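Local coordinates for protein type III restriction-modification enzyme EcoP15I Res subunit (Escherichia coli, PDB 4ZCF) that cleaves DNA, together with its Mod partner, 25-27 base pairs downstream of one of two inversely oriented 5'-CAGCAG-3' sites, at residues 163-171 with 210-219. Sequence-based numbering, arbitrary orientation.
Sequences MPQAIHDFV and NTPVDALRAV
Ile167, Phe170 and Val171 of helix 165-171 pack against Pro212, Ala215 and Leu216 of helix 212-217 in a buried, apolar helix-helix contact over one face of a parallel sheet. The axes come within 10.1 Å and run roughly parallel, at 28°. The two methyls of Leu216 meet different residues of the other helix. Its CD1 lies 4.1 Å from CG1 of Ile167, and its CD2 lies 3.7 Å from CD2 of Phe170. Phe170 has CG anti to the backbone N (chi1 173°), which carries the ring toward the second helix, where CE2 lies 4.0 Å from CG1 of Val219. Both helices precede strands of the P-loop NTPase-like sheet in the helicase-like domain. Leu184 and Ile111 of that sheet touch both Phe170 and Leu216 from the sheet side. With an alanine in place of Leu216, both methyl contacts would go, which would probably open a gap beside Ile167 and leave the Phe170 ring less firmly held. Val171 sets CG2 against the Ala215 methyl, CB, at 3.9 Å. Nearer the helix starts, CG2 of Ile167 meets CB of Pro212 at 4.0 Å. The bent chain of Met163 brings SD to 3.9 Å from CG of the same proline.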
ATOM      1  N   MET C 163       5.640  -8.388  -8.747  1.00 54.61           N
ATOM      2  CA  MET C 163       4.585  -9.402  -8.759  1.00 55.69           C
ATOM      3  C   MET C 163       3.213  -8.661  -8.649  1.00 60.58           C
ATOM      4  O   MET C 163       2.983  -8.005  -7.619  1.00 61.06           O
ATOM      5  CB  MET C 163       4.816 -10.400  -7.602  1.00 58.57           C
ATOM      6  CG  MET C 163       3.759 -11.492  -7.478  1.00 63.27           C
ATOM      7  SD  MET C 163       3.614 -12.593  -8.919  1.00 68.43           S
ATOM      8  CE  MET C 163       4.944 -13.798  -8.582  1.00 64.56           C
ATOM      9  N   PRO C 164       2.330  -8.674  -9.702  1.00 53.94           N
ATOM     10  CA  PRO C 164       1.061  -7.912  -9.604  1.00 52.13           C
ATOM     11  C   PRO C 164       0.239  -8.279  -8.365  1.00 55.12           C
ATOM     12  O   PRO C 164       0.022  -9.468  -8.123  1.00 55.34           O
ATOM     13  CB  PRO C 164       0.342  -8.217 -10.921  1.00 53.71           C
ATOM     14  CG  PRO C 164       1.379  -8.771 -11.836  1.00 57.92           C
ATOM     15  CD  PRO C 164       2.444  -9.388 -10.994  1.00 54.09           C
ATOM     16  N   GLN C 165      -0.137  -7.275  -7.526  1.00 50.39           N
ATOM     17  CA  GLN C 165      -0.840  -7.543  -6.262  1.00 49.17           C
ATOM     18  C   GLN C 165      -2.113  -8.340  -6.345  1.00 51.86           C
ATOM     19  O   GLN C 165      -2.340  -9.184  -5.477  1.00 51.05           O
ATOM     20  CB  GLN C 165      -0.947  -6.332  -5.334  1.00 49.90           C
ATOM     21  CG  GLN C 165       0.198  -6.291  -4.320  1.00 59.86           C
ATOM     22  CD  GLN C 165       0.020  -7.120  -3.053  1.00 67.64           C
ATOM     23  OE1 GLN C 165      -0.990  -7.042  -2.348  1.00 54.37           O
ATOM     24  NE2 GLN C 165       1.079  -7.814  -2.653  1.00 64.13           N
ATOM     25  N   ALA C 166      -2.921  -8.100  -7.403  1.00 48.22           N
ATOM     26  CA  ALA C 166      -4.175  -8.803  -7.696  1.00 47.55           C
ATOM     27  C   ALA C 166      -3.911 -10.317  -7.826  1.00 50.99           C
ATOM     28  O   ALA C 166      -4.574 -11.098  -7.140  1.00 51.01           O
ATOM     29  CB  ALA C 166      -4.782  -8.265  -8.975  1.00 48.03           C
ATOM     30  N   ILE C 167      -2.890 -10.709  -8.638  1.00 46.10           N
ATOM     31  CA  ILE C 167      -2.458 -12.098  -8.854  1.00 45.96           C
ATOM     32  C   ILE C 167      -1.961 -12.771  -7.548  1.00 50.07           C
ATOM     33  O   ILE C 167      -2.493 -13.820  -7.169  1.00 49.89           O
ATOM     34  CB  ILE C 167      -1.514 -12.250 -10.092  1.00 49.03           C
ATOM     35  CG1 ILE C 167      -2.293 -11.948 -11.390  1.00 48.16           C
ATOM     36  CG2 ILE C 167      -0.886 -13.676 -10.163  1.00 51.09           C
ATOM     37  CD1 ILE C 167      -1.580 -11.144 -12.363  1.00 54.23           C
ATOM     38  N   HIS C 168      -0.997 -12.136  -6.837  1.00 46.91           N
ATOM     39  CA  HIS C 168      -0.503 -12.612  -5.539  1.00 46.15           C
ATOM     40  C   HIS C 168      -1.702 -12.937  -4.624  1.00 48.53           C
ATOM     41  O   HIS C 168      -1.856 -14.085  -4.234  1.00 49.10           O
ATOM     42  CB  HIS C 168       0.431 -11.573  -4.872  1.00 47.17           C
ATOM     43  CG  HIS C 168       0.673 -11.854  -3.415  1.00 51.04           C
ATOM     44  ND1 HIS C 168       0.008 -11.147  -2.425  1.00 53.28           N
ATOM     45  CD2 HIS C 168       1.410 -12.827  -2.831  1.00 52.41           C
ATOM     46  CE1 HIS C 168       0.389 -11.690  -1.278  1.00 52.29           C
ATOM     47  NE2 HIS C 168       1.232 -12.705  -1.474  1.00 52.34           N
ATOM     48  N   ASP C 169      -2.578 -11.943  -4.365  1.00 43.83           N
ATOM     49  CA  ASP C 169      -3.779 -12.058  -3.523  1.00 43.17           C
ATOM     50  C   ASP C 169      -4.789 -13.106  -3.971  1.00 49.51           C
ATOM     51  O   ASP C 169      -5.395 -13.742  -3.119  1.00 50.92           O
ATOM     52  CB  ASP C 169      -4.494 -10.704  -3.427  1.00 44.00           C
ATOM     53  CG  ASP C 169      -3.691  -9.559  -2.831  1.00 46.66           C
ATOM     54  OD1 ASP C 169      -2.618  -9.824  -2.233  1.00 44.83           O
ATOM     55  OD2 ASP C 169      -4.145  -8.403  -2.942  1.00 52.50           O
ATOM     56  N   PHE C 170      -5.021 -13.248  -5.292  1.00 45.60           N
ATOM     57  CA  PHE C 170      -5.981 -14.205  -5.825  1.00 44.73           C
ATOM     58  C   PHE C 170      -5.448 -15.624  -5.625  1.00 48.28           C
ATOM     59  O   PHE C 170      -6.171 -16.477  -5.122  1.00 47.06           O
ATOM     60  CB  PHE C 170      -6.311 -13.904  -7.317  1.00 45.65           C
ATOM     61  CG  PHE C 170      -7.169 -14.934  -8.039  1.00 45.55           C
ATOM     62  CD1 PHE C 170      -8.552 -14.928  -7.907  1.00 46.52           C
ATOM     63  CD2 PHE C 170      -6.588 -15.883  -8.879  1.00 46.79           C
ATOM     64  CE1 PHE C 170      -9.340 -15.858  -8.593  1.00 47.49           C
ATOM     65  CE2 PHE C 170      -7.378 -16.805  -9.578  1.00 48.74           C
ATOM     66  CZ  PHE C 170      -8.746 -16.799  -9.413  1.00 46.95           C
ATOM     67  N   VAL C 171      -4.189 -15.861  -6.017  1.00 45.38           N
ATOM     68  CA  VAL C 171      -3.508 -17.147  -5.883  1.00 45.50           C
ATOM     69  C   VAL C 171      -3.415 -17.548  -4.378  1.00 52.53           C
ATOM     70  O   VAL C 171      -3.833 -18.650  -4.013  1.00 51.96           O
ATOM     71  CB  VAL C 171      -2.128 -17.100  -6.613  1.00 47.76           C
ATOM     72  CG1 VAL C 171      -1.206 -18.231  -6.165  1.00 47.81           C
ATOM     73  CG2 VAL C 171      -2.307 -17.124  -8.126  1.00 46.69           C
ATOM     74  N   ASN C 210       7.245 -18.864  -9.284  1.00 53.02           N
ATOM     75  CA  ASN C 210       7.899 -17.556  -9.324  1.00 53.00           C
ATOM     76  C   ASN C 210       7.414 -16.713 -10.498  1.00 57.14           C
ATOM     77  O   ASN C 210       7.774 -15.543 -10.621  1.00 56.75           O
ATOM     78  CB  ASN C 210       9.424 -17.735  -9.303  1.00 51.29           C
ATOM     79  CG  ASN C 210       9.890 -18.779  -8.295  1.00 64.54           C
ATOM     80  OD1 ASN C 210      10.150 -19.931  -8.639  1.00 55.27           O
ATOM     81  ND2 ASN C 210       9.965 -18.416  -7.020  1.00 57.11           N
ATOM     82  N   THR C 211       6.504 -17.299 -11.291  1.00 54.64           N
ATOM     83  CA  THR C 211       5.851 -16.754 -12.482  1.00 54.48           C
ATOM     84  C   THR C 211       4.321 -16.593 -12.264  1.00 58.38           C
ATOM     85  O   THR C 211       3.686 -17.549 -11.805  1.00 58.12           O
ATOM     86  CB  THR C 211       6.222 -17.664 -13.677  1.00 60.80           C
ATOM     87  OG1 THR C 211       7.475 -17.241 -14.207  1.00 59.74           O
ATOM     88  CG2 THR C 211       5.191 -17.679 -14.776  1.00 59.00           C
ATOM     89  N   PRO C 212       3.712 -15.425 -12.622  1.00 54.83           N
ATOM     90  CA  PRO C 212       2.250 -15.262 -12.462  1.00 53.97           C
ATOM     91  C   PRO C 212       1.389 -16.293 -13.218  1.00 56.98           C
ATOM     92  O   PRO C 212       0.442 -16.817 -12.620  1.00 55.09           O
ATOM     93  CB  PRO C 212       2.003 -13.821 -12.929  1.00 55.81           C
ATOM     94  CG  PRO C 212       3.330 -13.123 -12.739  1.00 60.11           C
ATOM     95  CD  PRO C 212       4.324 -14.182 -13.139  1.00 56.20           C
ATOM     96  N   VAL C 213       1.741 -16.630 -14.495  1.00 54.41           N
ATOM     97  CA  VAL C 213       1.027 -17.649 -15.289  1.00 54.62           C
ATOM     98  C   VAL C 213       1.068 -19.067 -14.674  1.00 58.11           C
ATOM     99  O   VAL C 213       0.028 -19.727 -14.617  1.00 58.07           O
ATOM    100  CB  VAL C 213       1.254 -17.599 -16.838  1.00 59.32           C
ATOM    101  CG1 VAL C 213       2.713 -17.841 -17.226  1.00 59.36           C
ATOM    102  CG2 VAL C 213       0.340 -18.573 -17.579  1.00 58.94           C
ATOM    103  N   ASP C 214       2.246 -19.512 -14.173  1.00 54.84           N
ATOM    104  CA  ASP C 214       2.418 -20.823 -13.508  1.00 54.05           C
ATOM    105  C   ASP C 214       1.628 -20.869 -12.190  1.00 58.14           C
ATOM    106  O   ASP C 214       1.097 -21.925 -11.818  1.00 58.65           O
ATOM    107  CB  ASP C 214       3.901 -21.114 -13.224  1.00 55.26           C
ATOM    108  CG  ASP C 214       4.784 -21.288 -14.442  1.00 64.03           C
ATOM    109  OD1 ASP C 214       4.263 -21.680 -15.504  1.00 63.95           O
ATOM    110  OD2 ASP C 214       6.011 -21.090 -14.315  1.00 72.14           O
ATOM    111  N   ALA C 215       1.548 -19.717 -11.493  1.00 52.96           N
ATOM    112  CA  ALA C 215       0.803 -19.607 -10.249  1.00 51.95           C
ATOM    113  C   ALA C 215      -0.707 -19.701 -10.522  1.00 54.98           C
ATOM    114  O   ALA C 215      -1.404 -20.384  -9.765  1.00 56.63           O
ATOM    115  CB  ALA C 215       1.137 -18.311  -9.554  1.00 52.38           C
ATOM    116  N   LEU C 216      -1.203 -19.058 -11.619  1.00 46.82           N
ATOM    117  CA  LEU C 216      -2.620 -19.073 -12.002  1.00 43.87           C
ATOM    118  C   LEU C 216      -3.036 -20.415 -12.574  1.00 48.71           C
ATOM    119  O   LEU C 216      -4.136 -20.890 -12.278  1.00 47.97           O
ATOM    120  CB  LEU C 216      -2.978 -17.933 -12.957  1.00 42.87           C
ATOM    121  CG  LEU C 216      -2.913 -16.504 -12.385  1.00 45.44           C
ATOM    122  CD1 LEU C 216      -2.603 -15.513 -13.448  1.00 44.91           C
ATOM    123  CD2 LEU C 216      -4.185 -16.122 -11.696  1.00 45.56           C
ATOM    124  N   ARG C 217      -2.144 -21.054 -13.358  1.00 46.81           N
ATOM    125  CA  ARG C 217      -2.391 -22.381 -13.918  1.00 46.30           C
ATOM    126  C   ARG C 217      -2.629 -23.410 -12.787  1.00 52.39           C
ATOM    127  O   ARG C 217      -3.599 -24.166 -12.854  1.00 52.77           O
ATOM    128  CB  ARG C 217      -1.244 -22.800 -14.840  1.00 43.67           C
ATOM    129  CG  ARG C 217      -1.455 -24.179 -15.462  1.00 49.29           C
ATOM    130  CD  ARG C 217      -0.198 -24.777 -16.043  1.00 55.82           C
ATOM    131  NE  ARG C 217       0.354 -23.964 -17.132  1.00 65.86           N
ATOM    132  CZ  ARG C 217       1.546 -23.378 -17.101  1.00 72.48           C
ATOM    133  NH1 ARG C 217       2.329 -23.506 -16.037  1.00 60.81           N
ATOM    134  NH2 ARG C 217       1.971 -22.671 -18.137  1.00 53.74           N
ATOM    135  N   ALA C 218      -1.783 -23.381 -11.728  1.00 49.96           N
ATOM    136  CA  ALA C 218      -1.823 -24.261 -10.546  1.00 49.90           C
ATOM    137  C   ALA C 218      -3.089 -24.136  -9.681  1.00 55.62           C
ATOM    138  O   ALA C 218      -3.402 -25.054  -8.905  1.00 56.63           O
ATOM    139  CB  ALA C 218      -0.592 -24.032  -9.692  1.00 50.36           C
ATOM    140  N   VAL C 219      -3.793 -22.995  -9.789  1.00 51.54           N
ATOM    141  CA  VAL C 219      -5.034 -22.707  -9.067  1.00 51.11           C
ATOM    142  C   VAL C 219      -6.209 -23.543  -9.672  1.00 56.81           C
ATOM    143  O   VAL C 219      -7.248 -23.714  -9.020  1.00 57.10           O
ATOM    144  CB  VAL C 219      -5.254 -21.163  -9.057  1.00 54.09           C
ATOM    145  CG1 VAL C 219      -6.709 -20.754  -9.246  1.00 53.70           C
ATOM    146  CG2 VAL C 219      -4.670 -20.541  -7.800  1.00 53.89           C
TER